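Local coordinates for OxsB protein (Bacillus megaterium, PDB 5UL3), which catalyses the oxidative ring contraction of dAMP to an oxetane aldehyde in oxetanocin A biosynthesis, as a cobalamin-dependent radical S-adenosylmethionine enzyme, at residues Lys191-His203 with Pro224-Ile236. Residues are numbered along the deposited sequence; the frame is centred on the assembly and turned at random.
Sequences KLAFEILDLIYSH and PEQFFERYPSLLI. With EDO (1,2-ethanediol), chain U.
Phe194, Leu197 and Tyr201 on helix 190-205 pack against Phe227 on helix 224-230 and Tyr231 in the turn that follows it. Both segments belong to the Rossmann fold that houses cobalamin. The two helices run roughly parallel, 27° apart. Their axes come no closer than 12.0 Å, and aromatic side chains bridge the gap. On the tight side, Phe194 turns its edge to the face of Phe227, with CE1 3.6 Å from Phe227 CE2. Tyr231 in turn points its edge at a face of Phe194. Leu197 CB sits over the Tyr231 ring in a CH-pi contact, 3.5 Å from Tyr231 CZ. The solvent side is polar and looser. A 1,2-ethanediol, probably from the crystallisation liquor, lies over one face of Tyr201, and its O2 hydrogen-bonds to Ser233 N and OG. A water joins Tyr201 OH to Ser233 OG. Tyr201 and Tyr231 are nearly parallel but slid apart, with little overlap. Also on the exposed rim, Arg230 grips Asp198 side-on in a salt bridge. The extended Arg230 chain, with CG anti to the backbone N (chi1 -176°), carries NH2 to within 2.7 Å of Asp198 OD2. Asp198 OD1 accepts from both Arg230 NE and Tyr231 OH, the hydroxyl approaching from above the carboxylate plane at 2.8 Å.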
loop_
_atom_site.group_PDB
_atom_site.type_symbol
_atom_site.label_atom_id
_atom_site.label_comp_id
_atom_site.label_asym_id
_atom_site.label_seq_id
_atom_site.Cartn_x
_atom_site.Cartn_y
_atom_site.Cartn_z
ATOM N N LYS A 191 -1.520 -19.415 6.104
ATOM C CA LYS A 191 -1.126 -20.772 5.726
ATOM C C LYS A 191 0.320 -20.817 5.231
ATOM O O LYS A 191 1.093 -21.698 5.627
ATOM C CB LYS A 191 -2.100 -21.304 4.666
ATOM C CG LYS A 191 -1.657 -22.565 3.936
ATOM C CD LYS A 191 -2.711 -22.989 2.919
ATOM C CE LYS A 191 -2.243 -24.167 2.077
ATOM N NZ LYS A 191 -3.267 -24.567 1.064
ATOM N N LEU A 192 0.712 -19.855 4.394
ATOM C CA LEU A 192 2.097 -19.747 3.942
ATOM C C LEU A 192 3.057 -19.525 5.110
ATOM O O LEU A 192 4.125 -20.149 5.190
ATOM C CB LEU A 192 2.191 -18.602 2.938
ATOM C CG LEU A 192 3.391 -18.380 2.051
ATOM C CD1 LEU A 192 3.704 -19.658 1.298
ATOM C CD2 LEU A 192 3.006 -17.289 1.084
ATOM N N ALA A 193 2.700 -18.615 6.023
ATOM C CA ALA A 193 3.535 -18.362 7.189
ATOM C C ALA A 193 3.722 -19.622 8.024
ATOM O O ALA A 193 4.837 -19.923 8.462
ATOM C CB ALA A 193 2.917 -17.250 8.050
ATOM N N PHE A 194 2.634 -20.352 8.283
ATOM C CA PHE A 194 2.741 -21.532 9.136
ATOM C C PHE A 194 3.593 -22.609 8.479
ATOM O O PHE A 194 4.371 -23.284 9.160
ATOM C CB PHE A 194 1.361 -22.090 9.471
ATOM C CG PHE A 194 0.697 -21.420 10.647
ATOM C CD1 PHE A 194 0.951 -20.092 10.945
ATOM C CD2 PHE A 194 -0.173 -22.129 11.458
ATOM C CE1 PHE A 194 0.321 -19.474 12.036
ATOM C CE2 PHE A 194 -0.795 -21.524 12.553
ATOM C CZ PHE A 194 -0.545 -20.197 12.840
ATOM N N GLU A 195 3.466 -22.775 7.163
ATOM C CA GLU A 195 4.304 -23.740 6.448
ATOM C C GLU A 195 5.781 -23.380 6.560
ATOM O O GLU A 195 6.630 -24.247 6.807
ATOM C CB GLU A 195 3.898 -23.815 4.978
ATOM C CG GLU A 195 2.539 -24.460 4.725
ATOM C CD GLU A 195 2.267 -24.683 3.247
ATOM O OE1 GLU A 195 3.250 -24.820 2.485
ATOM O OE2 GLU A 195 1.079 -24.725 2.852
ATOM N N ILE A 196 6.108 -22.102 6.359
ATOM C CA ILE A 196 7.503 -21.682 6.427
ATOM C C ILE A 196 8.018 -21.789 7.853
ATOM O O ILE A 196 9.129 -22.277 8.082
ATOM C CB ILE A 196 7.671 -20.261 5.861
ATOM C CG1 ILE A 196 7.330 -20.242 4.372
ATOM C CG2 ILE A 196 9.100 -19.764 6.076
ATOM C CD1 ILE A 196 7.205 -18.846 3.786
ATOM N N LEU A 197 7.217 -21.343 8.836
ATOM C CA LEU A 197 7.617 -21.460 10.238
ATOM C C LEU A 197 7.814 -22.921 10.637
ATOM O O LEU A 197 8.770 -23.255 11.343
ATOM C CB LEU A 197 6.571 -20.791 11.139
ATOM C CG LEU A 197 6.639 -19.254 11.094
ATOM C CD1 LEU A 197 5.415 -18.599 11.769
ATOM C CD2 LEU A 197 7.947 -18.772 11.734
ATOM N N ASP A 198 6.903 -23.801 10.212
ATOM C CA ASP A 198 7.063 -25.230 10.489
ATOM C C ASP A 198 8.438 -25.728 10.051
ATOM O O ASP A 198 9.149 -26.379 10.822
ATOM C CB ASP A 198 5.962 -26.031 9.785
ATOM C CG ASP A 198 4.612 -25.942 10.487
ATOM O OD1 ASP A 198 4.489 -25.354 11.591
ATOM O OD2 ASP A 198 3.647 -26.474 9.909
ATOM N N LEU A 199 8.842 -25.391 8.817
ATOM C CA LEU A 199 10.125 -25.838 8.277
ATOM C C LEU A 199 11.307 -25.180 8.982
ATOM O O LEU A 199 12.350 -25.813 9.177
ATOM C CB LEU A 199 10.181 -25.539 6.785
ATOM C CG LEU A 199 9.389 -26.517 5.935
ATOM C CD1 LEU A 199 9.089 -25.878 4.603
ATOM C CD2 LEU A 199 10.227 -27.775 5.761
ATOM N N ILE A 200 11.174 -23.901 9.345
ATOM C CA ILE A 200 12.241 -23.233 10.085
ATOM C C ILE A 200 12.483 -23.934 11.412
ATOM O O ILE A 200 13.626 -24.223 11.780
ATOM C CB ILE A 200 11.898 -21.747 10.305
ATOM C CG1 ILE A 200 11.997 -20.986 8.985
ATOM C CG2 ILE A 200 12.828 -21.148 11.369
ATOM C CD1 ILE A 200 11.450 -19.550 9.081
ATOM N N TYR A 201 11.407 -24.190 12.169
ATOM C CA TYR A 201 11.586 -24.804 13.482
ATOM C C TYR A 201 12.021 -26.263 13.366
ATOM O O TYR A 201 12.798 -26.738 14.202
ATOM C CB TYR A 201 10.312 -24.695 14.312
ATOM C CG TYR A 201 10.109 -23.318 14.909
ATOM C CD1 TYR A 201 10.907 -22.872 15.951
ATOM C CD2 TYR A 201 9.126 -22.468 14.423
ATOM C CE1 TYR A 201 10.733 -21.618 16.499
ATOM C CE2 TYR A 201 8.947 -21.209 14.964
ATOM C CZ TYR A 201 9.760 -20.789 16.000
ATOM O OH TYR A 201 9.597 -19.533 16.555
ATOM N N SER A 202 11.552 -26.989 12.344
ATOM C CA SER A 202 12.045 -28.358 12.194
ATOM C C SER A 202 13.543 -28.377 11.895
ATOM O O SER A 202 14.245 -29.287 12.348
ATOM C CB SER A 202 11.252 -29.122 11.122
ATOM O OG SER A 202 11.369 -28.553 9.831
ATOM N N HIS A 203 14.064 -27.365 11.193
ATOM C CA HIS A 203 15.501 -27.312 10.957
ATOM C C HIS A 203 16.276 -26.785 12.158
ATOM O O HIS A 203 17.433 -27.171 12.360
ATOM C CB HIS A 203 15.802 -26.474 9.717
ATOM C CG HIS A 203 15.556 -27.211 8.437
ATOM N ND1 HIS A 203 14.302 -27.341 7.877
ATOM C CD2 HIS A 203 16.401 -27.904 7.638
ATOM C CE1 HIS A 203 14.389 -28.058 6.770
ATOM N NE2 HIS A 203 15.653 -28.408 6.599
ATOM N N PRO A 224 -2.096 -12.539 17.781
ATOM C CA PRO A 224 -0.882 -13.245 18.218
ATOM C C PRO A 224 -1.145 -14.622 18.817
ATOM O O PRO A 224 -0.287 -15.508 18.692
ATOM C CB PRO A 224 -0.276 -12.290 19.254
ATOM C CG PRO A 224 -1.430 -11.532 19.778
ATOM C CD PRO A 224 -2.371 -11.359 18.613
ATOM N N GLU A 225 -2.306 -14.828 19.444
ATOM C CA GLU A 225 -2.559 -16.071 20.170
ATOM C C GLU A 225 -2.503 -17.288 19.252
ATOM O O GLU A 225 -2.023 -18.355 19.655
ATOM C CB GLU A 225 -3.911 -15.990 20.882
ATOM C CG GLU A 225 -5.108 -15.748 19.963
ATOM C CD GLU A 225 -5.185 -14.321 19.433
ATOM O OE1 GLU A 225 -4.635 -13.407 20.080
ATOM O OE2 GLU A 225 -5.791 -14.115 18.363
ATOM N N GLN A 226 -2.985 -17.154 18.014
ATOM C CA GLN A 226 -2.924 -18.273 17.082
ATOM C C GLN A 226 -1.487 -18.627 16.734
ATOM O O GLN A 226 -1.175 -19.801 16.491
ATOM C CB GLN A 226 -3.715 -17.959 15.811
ATOM C CG GLN A 226 -5.185 -18.408 15.829
ATOM C CD GLN A 226 -6.137 -17.312 16.291
ATOM O OE1 GLN A 226 -5.707 -16.280 16.810
ATOM N NE2 GLN A 226 -7.437 -17.530 16.096
ATOM N N PHE A 227 -0.595 -17.633 16.713
ATOM C CA PHE A 227 0.813 -17.908 16.460
ATOM C C PHE A 227 1.493 -18.500 17.687
ATOM O O PHE A 227 2.284 -19.441 17.562
ATOM C CB PHE A 227 1.529 -16.628 16.014
ATOM C CG PHE A 227 1.233 -16.238 14.589
ATOM C CD1 PHE A 227 0.094 -15.519 14.275
ATOM C CD2 PHE A 227 2.094 -16.599 13.564
ATOM C CE1 PHE A 227 -0.180 -15.165 12.961
ATOM C CE2 PHE A 227 1.832 -16.238 12.258
ATOM C CZ PHE A 227 0.686 -15.520 11.958
ATOM N N PHE A 228 1.197 -17.970 18.877
ATOM C CA PHE A 228 1.833 -18.475 20.090
ATOM C C PHE A 228 1.389 -19.903 20.398
ATOM O O PHE A 228 2.157 -20.687 20.969
ATOM C CB PHE A 228 1.522 -17.558 21.277
ATOM C CG PHE A 228 2.166 -16.191 21.190
ATOM C CD1 PHE A 228 3.442 -16.032 20.673
ATOM C CD2 PHE A 228 1.485 -15.063 21.637
ATOM C CE1 PHE A 228 4.034 -14.779 20.601
ATOM C CE2 PHE A 228 2.064 -13.807 21.564
ATOM C CZ PHE A 228 3.344 -13.662 21.047
ATOM N N GLU A 229 0.165 -20.257 20.015
ATOM C CA GLU A 229 -0.340 -21.597 20.292
ATOM C C GLU A 229 0.498 -22.656 19.585
ATOM O O GLU A 229 0.805 -23.707 20.158
ATOM C CB GLU A 229 -1.804 -21.671 19.871
ATOM C CG GLU A 229 -2.424 -23.046 19.881
ATOM C CD GLU A 229 -3.866 -22.994 19.419
ATOM O OE1 GLU A 229 -4.333 -21.882 19.082
ATOM O OE2 GLU A 229 -4.530 -24.053 19.393
ATOM N N ARG A 230 0.910 -22.379 18.354
ATOM C CA ARG A 230 1.697 -23.327 17.580
ATOM C C ARG A 230 3.201 -23.124 17.749
ATOM O O ARG A 230 3.961 -24.098 17.690
ATOM C CB ARG A 230 1.296 -23.225 16.104
ATOM C CG ARG A 230 1.971 -24.227 15.190
ATOM C CD ARG A 230 1.340 -24.194 13.811
ATOM N NE ARG A 230 1.927 -25.178 12.906
ATOM C CZ ARG A 230 1.485 -26.426 12.773
ATOM N NH1 ARG A 230 0.452 -26.838 13.496
ATOM N NH2 ARG A 230 2.072 -27.261 11.924
ATOM N N TYR A 231 3.652 -21.888 17.973
ATOM C CA TYR A 231 5.074 -21.575 18.125
ATOM C C TYR A 231 5.259 -20.780 19.409
ATOM O O TYR A 231 5.273 -19.541 19.388
ATOM C CB TYR A 231 5.604 -20.793 16.928
ATOM C CG TYR A 231 5.103 -21.297 15.607
ATOM C CD1 TYR A 231 5.660 -22.422 15.010
ATOM C CD2 TYR A 231 4.068 -20.651 14.948
ATOM C CE1 TYR A 231 5.205 -22.884 13.807
ATOM C CE2 TYR A 231 3.597 -21.113 13.732
ATOM C CZ TYR A 231 4.177 -22.233 13.167
ATOM O OH TYR A 231 3.718 -22.700 11.964
ATOM N N PRO A 232 5.415 -21.461 20.549
ATOM C CA PRO A 232 5.431 -20.740 21.834
ATOM C C PRO A 232 6.608 -19.795 22.003
ATOM O O PRO A 232 6.476 -18.804 22.730
ATOM C CB PRO A 232 5.467 -21.870 22.876
ATOM C CG PRO A 232 4.961 -23.078 22.157
ATOM C CD PRO A 232 5.399 -22.923 20.730
ATOM N N SER A 233 7.754 -20.061 21.369
ATOM C CA SER A 233 8.939 -19.221 21.531
ATOM C C SER A 233 9.010 -18.067 20.528
ATOM O O SER A 233 9.962 -17.278 20.578
ATOM C CB SER A 233 10.214 -20.076 21.428
ATOM O OG SER A 233 10.424 -20.524 20.105
ATOM N N LEU A 234 8.022 -17.938 19.649
ATOM C CA LEU A 234 8.017 -16.913 18.612
ATOM C C LEU A 234 7.882 -15.522 19.229
ATOM O O LEU A 234 7.192 -15.327 20.232
ATOM C CB LEU A 234 6.864 -17.173 17.640
ATOM C CG LEU A 234 6.730 -16.312 16.383
ATOM C CD1 LEU A 234 7.935 -16.541 15.476
ATOM C CD2 LEU A 234 5.443 -16.648 15.646
ATOM N N LEU A 235 8.551 -14.547 18.618
ATOM C CA LEU A 235 8.446 -13.151 19.033
ATOM C C LEU A 235 7.695 -12.382 17.960
ATOM O O LEU A 235 8.071 -12.431 16.788
ATOM C CB LEU A 235 9.828 -12.540 19.252
ATOM C CG LEU A 235 10.763 -13.287 20.207
ATOM C CD1 LEU A 235 12.085 -12.562 20.311
ATOM C CD2 LEU A 235 10.128 -13.470 21.579
ATOM N N ILE A 236 6.639 -11.669 18.344
ATOM C CA ILE A 236 5.808 -10.957 17.376
ATOM C C ILE A 236 6.096 -9.465 17.484
ATOM O O ILE A 236 6.030 -8.893 18.575
ATOM C CB ILE A 236 4.311 -11.260 17.589
ATOM C CG1 ILE A 236 4.013 -12.694 17.141
ATOM C CG2 ILE A 236 3.437 -10.275 16.801
ATOM C CD1 ILE A 236 2.600 -13.140 17.428
HETATM C C1 EDO U . 7.543 -24.228 18.067
HETATM O O1 EDO U . 7.865 -25.403 17.306
HETATM C C2 EDO U . 8.797 -23.599 18.670
HETATM O O2 EDO U . 8.455 -22.423 19.433
HETATM O O HOH W 1 11.658 -18.965 18.427
#